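PDB 1K5C: endopolygalacturonase from Chondrostereum purpureum, which probably hydrolyses the alpha-1,4 linkages between galacturonate units of polygalacturonan. Local coordinates for residues 308-322 with 326-335. Numbering follows the deposited sequence.
Sequences NWSQLTVTGGKAGTI and KAKITGGQYL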
ATOM      1  N   ASN A 308       2.673 -18.438  15.258  1.00 11.15           N
ATOM      2  CA  ASN A 308       2.813 -17.971  16.670  1.00 11.50           C
ATOM      3  C   ASN A 308       2.142 -16.581  16.735  1.00 11.09           C
ATOM      4  O   ASN A 308       2.698 -15.633  16.159  1.00 11.43           O
ATOM      5  CB  ASN A 308       4.315 -17.868  16.990  1.00 11.61           C
ATOM      6  CG  ASN A 308       4.533 -17.486  18.456  1.00 11.84           C
ATOM      7  OD1 ASN A 308       3.648 -16.898  19.092  1.00 13.62           O
ATOM      8  ND2 ASN A 308       5.677 -17.841  18.973  1.00 12.17           N
ATOM      9  N   TRP A 309       0.966 -16.540  17.346  1.00 11.01           N
ATOM     10  CA  TRP A 309       0.198 -15.307  17.477  1.00 11.58           C
ATOM     11  C   TRP A 309       0.199 -14.826  18.936  1.00 11.34           C
ATOM     12  O   TRP A 309      -0.671 -14.090  19.386  1.00 11.88           O
ATOM     13  CB  TRP A 309      -1.248 -15.525  16.998  1.00 12.40           C
ATOM     14  CG  TRP A 309      -1.325 -15.604  15.490  1.00 12.01           C
ATOM     15  CD1 TRP A 309      -0.338 -15.875  14.567  1.00 11.72           C
ATOM     16  CD2 TRP A 309      -2.534 -15.357  14.728  1.00 12.75           C
ATOM     17  NE1 TRP A 309      -0.859 -15.815  13.270  1.00 12.45           N
ATOM     18  CE2 TRP A 309      -2.193 -15.501  13.361  1.00 12.57           C
ATOM     19  CE3 TRP A 309      -3.849 -15.041  15.092  1.00 14.69           C
ATOM     20  CZ2 TRP A 309      -3.184 -15.317  12.352  1.00 13.88           C
ATOM     21  CZ3 TRP A 309      -4.795 -14.861  14.088  1.00 16.83           C
ATOM     22  CH2 TRP A 309      -4.450 -15.006  12.734  1.00 15.41           C
ATOM     23  N   SER A 310       1.293 -15.165  19.668  1.00 11.82           N
ATOM     24  CA  SER A 310       1.332 -14.883  21.107  1.00 12.00           C
ATOM     25  C   SER A 310       1.210 -13.444  21.426  1.00 11.70           C
ATOM     26  O   SER A 310       0.697 -13.112  22.503  1.00 13.26           O
ATOM     27  CB  SER A 310       2.660 -15.451  21.665  1.00 13.35           C
ATOM     28  OG  SER A 310       3.794 -14.853  20.982  0.67 15.70           O
ATOM     29  N   GLN A 311       1.686 -12.538  20.545  1.00 11.76           N
ATOM     30  CA  GLN A 311       1.677 -11.103  20.876  1.00 12.66           C
ATOM     31  C   GLN A 311       0.457 -10.361  20.331  1.00 12.40           C
ATOM     32  O   GLN A 311       0.398  -9.129  20.450  1.00 13.33           O
ATOM     33  CB  GLN A 311       2.988 -10.445  20.406  1.00 12.98           C
ATOM     34  CG  GLN A 311       4.201 -10.964  21.243  1.00 14.55           C
ATOM     35  CD  GLN A 311       4.080 -10.474  22.685  1.00 15.86           C
ATOM     36  OE1 GLN A 311       3.480 -11.117  23.524  1.00 20.80           O
ATOM     37  NE2 GLN A 311       4.591  -9.305  22.967  1.00 19.04           N
ATOM     38  N   LEU A 312      -0.537 -11.093  19.801  1.00 12.36           N
ATOM     39  CA  LEU A 312      -1.768 -10.435  19.339  1.00 12.37           C
ATOM     40  C   LEU A 312      -2.788 -10.348  20.464  1.00 12.33           C
ATOM     41  O   LEU A 312      -3.108 -11.374  21.103  1.00 13.20           O
ATOM     42  CB  LEU A 312      -2.359 -11.269  18.183  1.00 12.91           C
ATOM     43  CG  LEU A 312      -3.665 -10.776  17.606  1.00 13.22           C
ATOM     44  CD1 LEU A 312      -3.496  -9.337  17.010  1.00 14.50           C
ATOM     45  CD2 LEU A 312      -4.208 -11.741  16.539  1.00 15.45           C
ATOM     46  N   THR A 313      -3.367  -9.180  20.631  1.00 12.44           N
ATOM     47  CA  THR A 313      -4.552  -8.991  21.509  1.00 12.56           C
ATOM     48  C   THR A 313      -5.599  -8.235  20.685  1.00 13.14           C
ATOM     49  O   THR A 313      -5.283  -7.128  20.235  1.00 14.90           O
ATOM     50  CB  THR A 313      -4.215  -8.238  22.801  1.00 14.42           C
ATOM     51  OG1 THR A 313      -3.234  -8.963  23.532  1.00 15.96           O
ATOM     52  CG2 THR A 313      -5.489  -8.022  23.615  1.00 16.11           C
ATOM     53  N   VAL A 314      -6.766  -8.805  20.528  1.00 12.70           N
ATOM     54  CA  VAL A 314      -7.864  -8.128  19.835  1.00 12.92           C
ATOM     55  C   VAL A 314      -9.060  -8.074  20.800  1.00 12.67           C
ATOM     56  O   VAL A 314      -9.417  -9.126  21.360  1.00 13.94           O
ATOM     57  CB  VAL A 314      -8.276  -8.837  18.532  1.00 12.66           C
ATOM     58  CG1 VAL A 314      -9.289  -7.955  17.749  1.00 13.14           C
ATOM     59  CG2 VAL A 314      -7.076  -9.164  17.644  1.00 13.38           C
ATOM     60  N   THR A 315      -9.636  -6.896  20.963  1.00 13.45           N
ATOM     61  CA  THR A 315     -10.765  -6.684  21.867  1.00 13.51           C
ATOM     62  C   THR A 315     -11.863  -5.879  21.132  1.00 13.44           C
ATOM     63  O   THR A 315     -11.617  -5.247  20.124  1.00 13.98           O
ATOM     64  CB  THR A 315     -10.326  -5.947  23.150  1.00 14.84           C
ATOM     65  OG1 THR A 315      -9.724  -4.682  22.783  1.00 16.16           O
ATOM     66  CG2 THR A 315      -9.328  -6.796  23.977  1.00 17.31           C
ATOM     67  N   GLY A 316     -13.060  -5.976  21.733  1.00 14.10           N
ATOM     68  CA  GLY A 316     -14.229  -5.315  21.161  1.00 14.18           C
ATOM     69  C   GLY A 316     -15.041  -6.274  20.264  1.00 13.51           C
ATOM     70  O   GLY A 316     -14.605  -7.391  19.935  1.00 13.74           O
ATOM     71  N   GLY A 317     -16.204  -5.792  19.811  1.00 14.12           N
ATOM     72  CA  GLY A 317     -16.932  -6.512  18.774  1.00 14.57           C
ATOM     73  C   GLY A 317     -17.286  -7.922  19.190  1.00 14.15           C
ATOM     74  O   GLY A 317     -17.598  -8.217  20.368  1.00 15.33           O
ATOM     75  N   LYS A 318     -17.306  -8.819  18.202  1.00 14.30           N
ATOM     76  CA  LYS A 318     -17.691 -10.217  18.396  1.00 14.67           C
ATOM     77  C   LYS A 318     -16.617 -11.134  17.849  1.00 14.45           C
ATOM     78  O   LYS A 318     -15.744 -10.753  17.064  1.00 13.97           O
ATOM     79  CB  LYS A 318     -19.009 -10.516  17.718  1.00 17.03           C
ATOM     80  CG  LYS A 318     -18.956 -10.498  16.206  1.00 17.45           C
ATOM     81  CD  LYS A 318     -20.294 -10.850  15.573  1.00 22.50           C
ATOM     82  CE  LYS A 318     -20.266 -10.797  14.073  1.00 27.43           C
ATOM     83  NZ  LYS A 318     -21.613 -11.083  13.503  1.00 31.96           N
ATOM     84  N   ALA A 319     -16.666 -12.392  18.298  1.00 15.23           N
ATOM     85  CA  ALA A 319     -15.737 -13.388  17.804  1.00 15.32           C
ATOM     86  C   ALA A 319     -15.961 -13.687  16.344  1.00 14.41           C
ATOM     87  O   ALA A 319     -17.091 -13.761  15.891  1.00 15.72           O
ATOM     88  CB  ALA A 319     -15.987 -14.708  18.586  1.00 17.94           C
ATOM     89  N   GLY A 320     -14.889 -13.944  15.626  1.00 14.66           N
ATOM     90  CA  GLY A 320     -14.972 -14.477  14.252  1.00 15.03           C
ATOM     91  C   GLY A 320     -14.841 -15.999  14.261  1.00 14.86           C
ATOM     92  O   GLY A 320     -15.215 -16.670  15.248  1.00 15.48           O
ATOM     93  N   THR A 321     -14.371 -16.525  13.130  1.00 13.74           N
ATOM     94  CA  THR A 321     -14.228 -17.977  12.975  1.00 14.10           C
ATOM     95  C   THR A 321     -12.815 -18.276  12.507  1.00 13.45           C
ATOM     96  O   THR A 321     -12.191 -17.508  11.764  1.00 12.91           O
ATOM     97  CB  THR A 321     -15.247 -18.527  11.965  1.00 14.83           C
ATOM     98  OG1 THR A 321     -15.169 -17.835  10.700  1.00 15.74           O
ATOM     99  CG2 THR A 321     -16.691 -18.367  12.492  1.00 17.81           C
ATOM    100  N   ILE A 322     -12.315 -19.456  12.947  1.00 13.96           N
ATOM    101  CA  ILE A 322     -10.969 -19.899  12.582  1.00 13.48           C
ATOM    102  C   ILE A 322     -11.057 -21.222  11.850  1.00 13.19           C
ATOM    103  O   ILE A 322     -11.455 -22.252  12.430  1.00 15.60           O
ATOM    104  CB  ILE A 322     -10.066 -20.083  13.814  1.00 15.28           C
ATOM    105  CG1 ILE A 322      -9.944 -18.823  14.685  1.00 15.93           C
ATOM    106  CG2 ILE A 322      -8.677 -20.627  13.379  1.00 15.71           C
ATOM    107  CD1 ILE A 322      -9.256 -17.721  13.944  1.00 15.88           C
ATOM    108  N   LYS A 326      -4.060 -26.685   7.598  1.00 11.37           N
ATOM    109  CA  LYS A 326      -2.959 -27.417   8.248  1.00 11.51           C
ATOM    110  C   LYS A 326      -2.217 -26.559   9.261  1.00 11.89           C
ATOM    111  O   LYS A 326      -1.406 -27.100  10.060  1.00 13.79           O
ATOM    112  CB  LYS A 326      -1.951 -27.898   7.180  1.00 11.51           C
ATOM    113  CG  LYS A 326      -2.530 -28.968   6.236  1.00 11.90           C
ATOM    114  CD  LYS A 326      -1.607 -29.230   5.076  1.00 12.79           C
ATOM    115  CE  LYS A 326      -1.677 -28.224   3.925  1.00 12.36           C
ATOM    116  NZ  LYS A 326      -3.011 -28.299   3.243  1.00 12.28           N
ATOM    117  N   ALA A 327      -2.409 -25.242   9.237  1.00 11.58           N
ATOM    118  CA  ALA A 327      -1.674 -24.363  10.149  1.00 11.79           C
ATOM    119  C   ALA A 327      -2.219 -24.512  11.561  1.00 11.76           C
ATOM    120  O   ALA A 327      -3.425 -24.745  11.782  1.00 13.03           O
ATOM    121  CB  ALA A 327      -1.795 -22.909   9.712  1.00 12.20           C
ATOM    122  N   LYS A 328      -1.289 -24.384  12.513  1.00 12.23           N
ATOM    123  CA  LYS A 328      -1.658 -24.393  13.949  1.00 12.67           C
ATOM    124  C   LYS A 328      -1.445 -23.008  14.488  1.00 12.13           C
ATOM    125  O   LYS A 328      -0.296 -22.518  14.454  1.00 12.87           O
ATOM    126  CB  LYS A 328      -0.782 -25.402  14.711  1.00 15.95           C
ATOM    127  CG  LYS A 328      -1.017 -26.858  14.270  1.00 25.06           C
ATOM    128  CD  LYS A 328      -0.084 -27.777  15.059  1.00 40.81           C
ATOM    129  CE  LYS A 328       1.230 -28.121  14.382  1.00 61.80           C
ATOM    130  NZ  LYS A 328       2.403 -28.120  15.337  1.00 53.97           N
ATOM    131  N   ILE A 329      -2.520 -22.330  14.945  1.00 12.75           N
ATOM    132  CA  ILE A 329      -2.382 -20.978  15.490  1.00 13.23           C
ATOM    133  C   ILE A 329      -2.305 -21.049  17.003  1.00 14.47           C
ATOM    134  O   ILE A 329      -3.200 -21.625  17.661  1.00 18.82           O
ATOM    135  CB  ILE A 329      -3.556 -20.076  15.022  1.00 14.22           C
ATOM    136  CG1 ILE A 329      -3.685 -20.067  13.502  1.00 15.45           C
ATOM    137  CG2 ILE A 329      -3.373 -18.709  15.641  1.00 18.27           C
ATOM    138  CD1 ILE A 329      -4.844 -19.300  12.939  1.00 18.29           C
ATOM    139  N   THR A 330      -1.240 -20.533  17.597  0.64 13.72           N
ATOM    140  CA  THR A 330      -1.000 -20.479  19.056  0.64 16.94           C
ATOM    141  C   THR A 330      -1.155 -19.018  19.474  0.64 15.23           C
ATOM    142  O   THR A 330      -0.413 -18.166  19.001  0.64 14.68           O
ATOM    143  CB  THR A 330       0.461 -20.913  19.362  0.64 23.20           C
ATOM    144  OG1 THR A 330       0.658 -22.256  19.002  0.64 21.75           O
ATOM    145  CG2 THR A 330       0.768 -20.838  20.844  0.64 24.08           C
ATOM    146  N   GLY A 331      -2.151 -18.616  20.255  0.64 22.29           N
ATOM    147  CA  GLY A 331      -2.632 -17.173  20.448  0.64 20.39           C
ATOM    148  C   GLY A 331      -1.815 -16.812  21.648  0.64 19.12           C
ATOM    149  O   GLY A 331      -1.051 -17.718  22.152  0.64 23.20           O
ATOM    150  N   GLY A 332      -1.896 -15.654  22.218  0.64 16.29           N
ATOM    151  CA  GLY A 332      -2.742 -14.566  21.790  0.64 16.00           C
ATOM    152  C   GLY A 332      -4.079 -14.534  22.484  0.64 14.29           C
ATOM    153  O   GLY A 332      -4.508 -15.523  23.089  0.64 17.73           O
ATOM    154  N   GLN A 333      -4.742 -13.388  22.384  1.00 13.56           N
ATOM    155  CA  GLN A 333      -6.039 -13.189  22.978  1.00 14.28           C
ATOM    156  C   GLN A 333      -6.940 -12.562  21.920  1.00 14.22           C
ATOM    157  O   GLN A 333      -6.708 -11.434  21.517  1.00 16.95           O
ATOM    158  CB  GLN A 333      -5.936 -12.275  24.212  1.00 15.60           C
ATOM    159  CG  GLN A 333      -7.271 -11.957  24.822  1.00 23.30           C
ATOM    160  CD  GLN A 333      -7.226 -10.845  25.874  1.00 33.92           C
ATOM    161  OE1 GLN A 333      -6.311 -10.773  26.715  1.00 42.00           O
ATOM    162  NE2 GLN A 333      -8.265  -9.983  25.790  1.00 33.03           N
ATOM    163  N   TYR A 334      -7.963 -13.256  21.479  1.00 14.12           N
ATOM    164  CA  TYR A 334      -8.867 -12.762  20.448  1.00 14.40           C
ATOM    165  C   TYR A 334     -10.125 -13.602  20.265  1.00 14.80           C
ATOM    166  O   TYR A 334     -11.072 -13.097  19.610  1.00 15.27           O
ATOM    167  CB  TYR A 334      -8.159 -12.716  19.039  1.00 15.20           C
ATOM    168  CG  TYR A 334      -7.719 -14.078  18.582  0.63 14.27           C
ATOM    169  CD1 TYR A 334      -8.493 -14.975  17.847  0.63 14.18           C
ATOM    170  CD2 TYR A 334      -6.434 -14.535  18.982  0.63 14.07           C
ATOM    171  CE1 TYR A 334      -8.044 -16.249  17.464  0.63 15.04           C
ATOM    172  CE2 TYR A 334      -5.986 -15.795  18.627  0.63 15.13           C
ATOM    173  CZ  TYR A 334      -6.804 -16.640  17.865  0.63 15.03           C
ATOM    174  OH  TYR A 334      -6.357 -17.889  17.507  0.63 16.90           O
ATOM    175  N   LEU A 335     -10.215 -14.787  20.802  1.00 16.47           N
ATOM    176  CA  LEU A 335     -11.364 -15.703  20.582  1.00 17.05           C
ATOM    177  C   LEU A 335     -12.606 -15.173  21.304  1.00 18.55           C
ATOM    178  O   LEU A 335     -13.661 -15.710  21.004  1.00 21.15           O
ATOM    179  CB  LEU A 335     -11.014 -17.096  21.035  1.00 19.35           C
ATOM    180  CG  LEU A 335      -9.971 -17.834  20.210  1.00 18.73           C
ATOM    181  CD1 LEU A 335      -9.655 -19.130  20.994  1.00 23.43           C
ATOM    182  CD2 LEU A 335     -10.507 -18.136  18.820  1.00 22.42           C
ATOM    183  OXT LEU A 335     -12.550 -14.262  22.133  1.00 19.01           O
TER
HETATM  184  O   HOH W   1      -3.301  -9.964  26.076  1.00 40.70           O
HETATM  185  O   HOH W   2     -10.301 -10.394  23.569  1.00 24.71           O
HETATM  186  O   HOH W   3     -12.272 -13.508  17.044  1.00 14.21           O
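Trp309 and Val314 bond to strand 328-333 through backbone atoms, in the parallel register of successive turns of a right-handed beta-helix, the fold of family 28 glycoside hydrolases. Strand 328-333 is the last of the chain, followed by Tyr334 and the C-terminal Leu335. Trp309 N donates to Thr330 O at 2.7 Å. The chain then turns a corner at Ser310 and Gln311, in a type I turn closed by Leu312 N and Trp309 O. Beyond it Thr313 pairs with Gln333: Gln333 N donates to Leu312 O (2.9 Å), and Val314 N donates to Gln333 O at an N-H...O angle of 165°. The peptide before Gly332 is cis in the conformer described.

Trp309, Ile329 and Tyr334 pack together near the C-terminal end of the beta-helix. Ile329 CG2 sits over one face of the Trp309 indole, offset toward the rim, 3.6 Å from Trp309 CD2. The indole also points an edge at the face of Tyr334, with the planes at 61°; Trp309 NE1 bonds to Val278 O. Tyr334 CG stands between its backbone N and carbonyl carbon (chi1 62°). This turns the phenol back toward Trp309 and Ile322, where Tyr334 CE1 meets Ile322 CD1 at 4.0 Å. Tyr334 CB packs on Val314 CB. Arg295 holds the chain end, through a hydrogen bond to Tyr334 O and a salt bridge to Leu335 OXT.

On the outer face, the extended Gln333 side chain lies across Thr313 CG2 and reaches Thr315 CG2. Two waters tie its amide to strand 312-315. One donates to Thr313 OG1 and Gln333 OE1. The other accepts from Gln333 NE2 at 3.0 Å and donates to Val314 O.

At the corner, Asn308 OD1 forms an Asx turn with Ser310 N (3.0 Å) and, in the conformer described, also accepts from Ser310 OG.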